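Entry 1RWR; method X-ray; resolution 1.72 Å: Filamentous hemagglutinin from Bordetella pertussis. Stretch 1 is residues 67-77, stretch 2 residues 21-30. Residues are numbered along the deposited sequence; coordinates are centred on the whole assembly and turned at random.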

# COMPACT_ATOMS: atom_id res chain seq x y z
N PRO A 67 -7.64 -11.91 -23.14
CA PRO A 67 -8.89 -12.37 -23.77
C PRO A 67 -10.14 -12.11 -22.95
O PRO A 67 -11.24 -12.16 -23.52
CB PRO A 67 -8.65 -13.86 -23.95
CG PRO A 67 -7.72 -14.17 -22.89
CD PRO A 67 -6.77 -13.05 -22.81
N ASN A 68 -10.00 -11.82 -21.65
CA ASN A 68 -11.12 -11.52 -20.79
C ASN A 68 -11.71 -10.13 -21.03
O ASN A 68 -12.87 -9.91 -20.68
CB ASN A 68 -10.73 -11.60 -19.31
CG ASN A 68 -10.36 -13.02 -18.85
OD1 ASN A 68 -10.84 -14.03 -19.41
ND2 ASN A 68 -9.56 -13.10 -17.79
N LEU A 69 -10.91 -9.20 -21.54
CA LEU A 69 -11.29 -7.80 -21.56
C LEU A 69 -12.22 -7.42 -22.71
O LEU A 69 -11.94 -7.75 -23.86
CB LEU A 69 -10.07 -6.88 -21.64
CG LEU A 69 -9.07 -6.97 -20.49
CD1 LEU A 69 -7.88 -6.02 -20.70
CD2 LEU A 69 -9.77 -6.80 -19.10
N THR A 70 -13.32 -6.76 -22.37
CA THR A 70 -14.12 -5.99 -23.31
C THR A 70 -13.84 -4.48 -23.18
O THR A 70 -14.23 -3.68 -24.04
CB THR A 70 -15.63 -6.24 -23.12
OG1 THR A 70 -16.06 -5.78 -21.83
CG2 THR A 70 -15.96 -7.69 -23.18
N ARG A 71 -13.18 -4.10 -22.08
CA ARG A 71 -12.68 -2.76 -21.85
C ARG A 71 -11.52 -2.88 -20.85
O ARG A 71 -11.37 -3.87 -20.16
CB ARG A 71 -13.73 -1.81 -21.27
CG ARG A 71 -14.34 -2.26 -19.96
CD ARG A 71 -15.75 -1.57 -19.70
NE ARG A 71 -16.79 -2.26 -18.93
CZ ARG A 71 -16.94 -3.58 -18.70
NH1 ARG A 71 -16.08 -4.49 -19.15
NH2 ARG A 71 -17.99 -3.99 -17.98
N GLN A 72 -10.74 -1.82 -20.77
CA GLN A 72 -9.62 -1.77 -19.86
C GLN A 72 -10.06 -1.30 -18.48
O GLN A 72 -10.96 -0.48 -18.34
CB GLN A 72 -8.52 -0.88 -20.43
CG GLN A 72 -7.95 -1.42 -21.73
CD GLN A 72 -7.03 -0.47 -22.41
OE1 GLN A 72 -7.42 0.69 -22.66
NE2 GLN A 72 -5.79 -0.91 -22.73
N ALA A 73 -9.38 -1.82 -17.46
CA ALA A 73 -9.60 -1.41 -16.09
C ALA A 73 -9.00 -0.05 -15.76
O ALA A 73 -7.91 0.28 -16.19
CB ALA A 73 -8.99 -2.50 -15.14
N SER A 74 -9.67 0.68 -14.89
CA SER A 74 -9.05 1.81 -14.18
C SER A 74 -8.47 1.46 -12.80
O SER A 74 -7.62 2.17 -12.31
CB SER A 74 -10.00 3.01 -14.12
OG SER A 74 -11.22 2.63 -13.58
N ALA A 75 -8.89 0.34 -12.21
CA ALA A 75 -8.39 -0.14 -10.92
C ALA A 75 -8.37 -1.66 -11.00
O ALA A 75 -9.31 -2.27 -11.45
CB ALA A 75 -9.29 0.30 -9.77
N ILE A 76 -7.27 -2.25 -10.57
CA ILE A 76 -7.09 -3.69 -10.57
C ILE A 76 -6.90 -4.09 -9.11
O ILE A 76 -5.95 -3.68 -8.45
CB ILE A 76 -5.84 -4.07 -11.42
CG1 ILE A 76 -6.04 -3.70 -12.92
CG2 ILE A 76 -5.57 -5.57 -11.31
CD1 ILE A 76 -4.76 -3.68 -13.74
N LEU A 77 -7.87 -4.86 -8.60
CA LEU A 77 -7.86 -5.41 -7.28
C LEU A 77 -7.53 -6.89 -7.35
O LEU A 77 -8.17 -7.64 -8.10
CB LEU A 77 -9.27 -5.30 -6.73
CG LEU A 77 -9.58 -5.96 -5.39
CD1 LEU A 77 -8.73 -5.43 -4.23
CD2 LEU A 77 -11.06 -5.71 -5.11
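Stretch 2 (21-30) VNIADPNSGG

Stretch 2 packs alongside stretch 1 as one extended, mostly loop segment against another, joined by hydrogen bonds near both ends of the contact and by a small apolar cluster between them. The two segments run in the same general direction: the CA of Leu 69 lies 4.7 Å from the CA of Asp 25, and further along both chains the CA of Ala 73 lies 4.8 Å from the CA of Gly 30. Together they bury 741 Å², both sides summed.

Stretch 2 leaves a strand at Val 21 and Asn 22 and stays extended from Ile 23 to Asp 25, with phi between -66° and -56° and psi between 131° and 156°. A type I turn from Asn 27 to Gly 30 then closes it, with Gly 30 N donating to Asn 27 O at 3.0 Å.

At the early end, Asn 68 points toward stretch 2, and its ND2 donates to Ile 23 O at 3.1 Å with an N-H...O angle of 163°. Next along, Asp 25 uses both carboxylate oxygens. Its OD1 accepts from the backbone N of Thr 70 at 2.9 Å and 165°, while its OD2 accepts from Thr 70 OG1 at 2.7 Å. The same OD2 forms a salt bridge with Arg 71 NH1 at 3.0 Å; the hydrogen bond within it is weak, at 141°. The CA-to-CB bond of Asp 25 points sideways, so it is the t rotamer (chi1 -159°) that carries the carboxylate to these donors.

The apolar cluster is built around Ile 23 and Pro 26. Ile 23 CD1 lies 3.7 Å from Ile 76 CG1 and 4.1 Å from Ala 73 CB, and Ile 23 CG1 lies 4.2 Å from Leu 69 CD2. Pro 26 points toward stretch 1; its CD is 3.7 Å from Leu 69 CD2 and its CB 4.2 Å from Ala 73 CB.

At the far end the carbonyl of Gly 30 accepts two backbone hydrogen bonds, from Ser 74 N at 2.8 Å (137°) and from Ala 75 N at 3.2 Å (156°), fixing the end of the turn against the start of the Ala 75 strand. Gly 30 has a phi of 87°, a value that favours glycine, and an ideal CB there would lie 2.2 Å from Ser 74 OG, a clash. A water extends this junction, lying 2.6 Å from Ser 74 OG and donating to Gly 29 O at 3.3 Å.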

# COMPACT_ATOMS: atom_id res chain seq x y z
N VAL A 21 -0.86 -11.96 -15.41
CA VAL A 21 -2.20 -12.09 -14.89
C VAL A 21 -3.15 -11.53 -15.92
O VAL A 21 -3.16 -10.31 -16.16
CB VAL A 21 -2.37 -11.32 -13.55
CG1 VAL A 21 -3.79 -11.46 -13.06
CG2 VAL A 21 -1.38 -11.81 -12.51
N ASN A 22 -3.92 -12.42 -16.55
CA ASN A 22 -5.06 -12.02 -17.35
C ASN A 22 -6.23 -11.71 -16.41
O ASN A 22 -7.04 -12.57 -16.10
CB ASN A 22 -5.41 -13.08 -18.41
CG ASN A 22 -4.49 -13.02 -19.60
OD1 ASN A 22 -3.87 -11.99 -19.85
ND2 ASN A 22 -4.37 -14.15 -20.33
N ILE A 23 -6.27 -10.46 -15.97
CA ILE A 23 -7.26 -9.95 -15.06
C ILE A 23 -8.67 -10.12 -15.64
O ILE A 23 -8.84 -10.20 -16.86
CB ILE A 23 -7.00 -8.45 -14.73
CG1 ILE A 23 -7.00 -7.56 -15.99
CG2 ILE A 23 -5.66 -8.26 -14.01
CD1 ILE A 23 -7.07 -6.05 -15.63
N ALA A 24 -9.65 -10.16 -14.74
CA ALA A 24 -11.05 -10.21 -15.08
C ALA A 24 -11.52 -8.95 -15.76
O ALA A 24 -11.02 -7.84 -15.52
CB ALA A 24 -11.89 -10.47 -13.81
N ASP A 25 -12.51 -9.10 -16.63
CA ASP A 25 -13.12 -7.92 -17.26
C ASP A 25 -13.61 -6.97 -16.17
O ASP A 25 -14.26 -7.42 -15.22
CB ASP A 25 -14.28 -8.37 -18.15
CG ASP A 25 -14.65 -7.38 -19.20
OD1 ASP A 25 -13.82 -6.52 -19.56
OD2 ASP A 25 -15.80 -7.44 -19.75
N PRO A 26 -13.29 -5.68 -16.24
CA PRO A 26 -13.76 -4.75 -15.22
C PRO A 26 -15.26 -4.53 -15.26
O PRO A 26 -15.92 -4.73 -16.29
CB PRO A 26 -13.05 -3.43 -15.55
CG PRO A 26 -12.69 -3.54 -16.96
CD PRO A 26 -12.39 -5.02 -17.20
N ASN A 27 -15.78 -4.09 -14.13
CA ASN A 27 -17.18 -3.71 -14.05
C ASN A 27 -17.40 -2.35 -14.68
O ASN A 27 -16.45 -1.78 -15.24
CB ASN A 27 -17.72 -3.75 -12.59
CG ASN A 27 -16.98 -2.78 -11.64
OD1 ASN A 27 -16.52 -1.69 -12.05
ND2 ASN A 27 -16.89 -3.16 -10.36
N SER A 28 -18.63 -1.85 -14.55
CA SER A 28 -19.05 -0.57 -15.14
C SER A 28 -18.31 0.64 -14.60
O SER A 28 -18.26 1.70 -15.27
CB SER A 28 -20.59 -0.39 -14.93
OG SER A 28 -20.92 -0.31 -13.53
N GLY A 29 -17.77 0.52 -13.38
CA GLY A 29 -16.96 1.53 -12.76
C GLY A 29 -15.46 1.40 -13.00
O GLY A 29 -14.72 2.16 -12.44
N GLY A 30 -15.04 0.46 -13.83
CA GLY A 30 -13.67 0.28 -14.23
C GLY A 30 -12.87 -0.59 -13.30
O GLY A 30 -11.64 -0.70 -13.46
O HOH W 1 -13.11 4.29 -14.37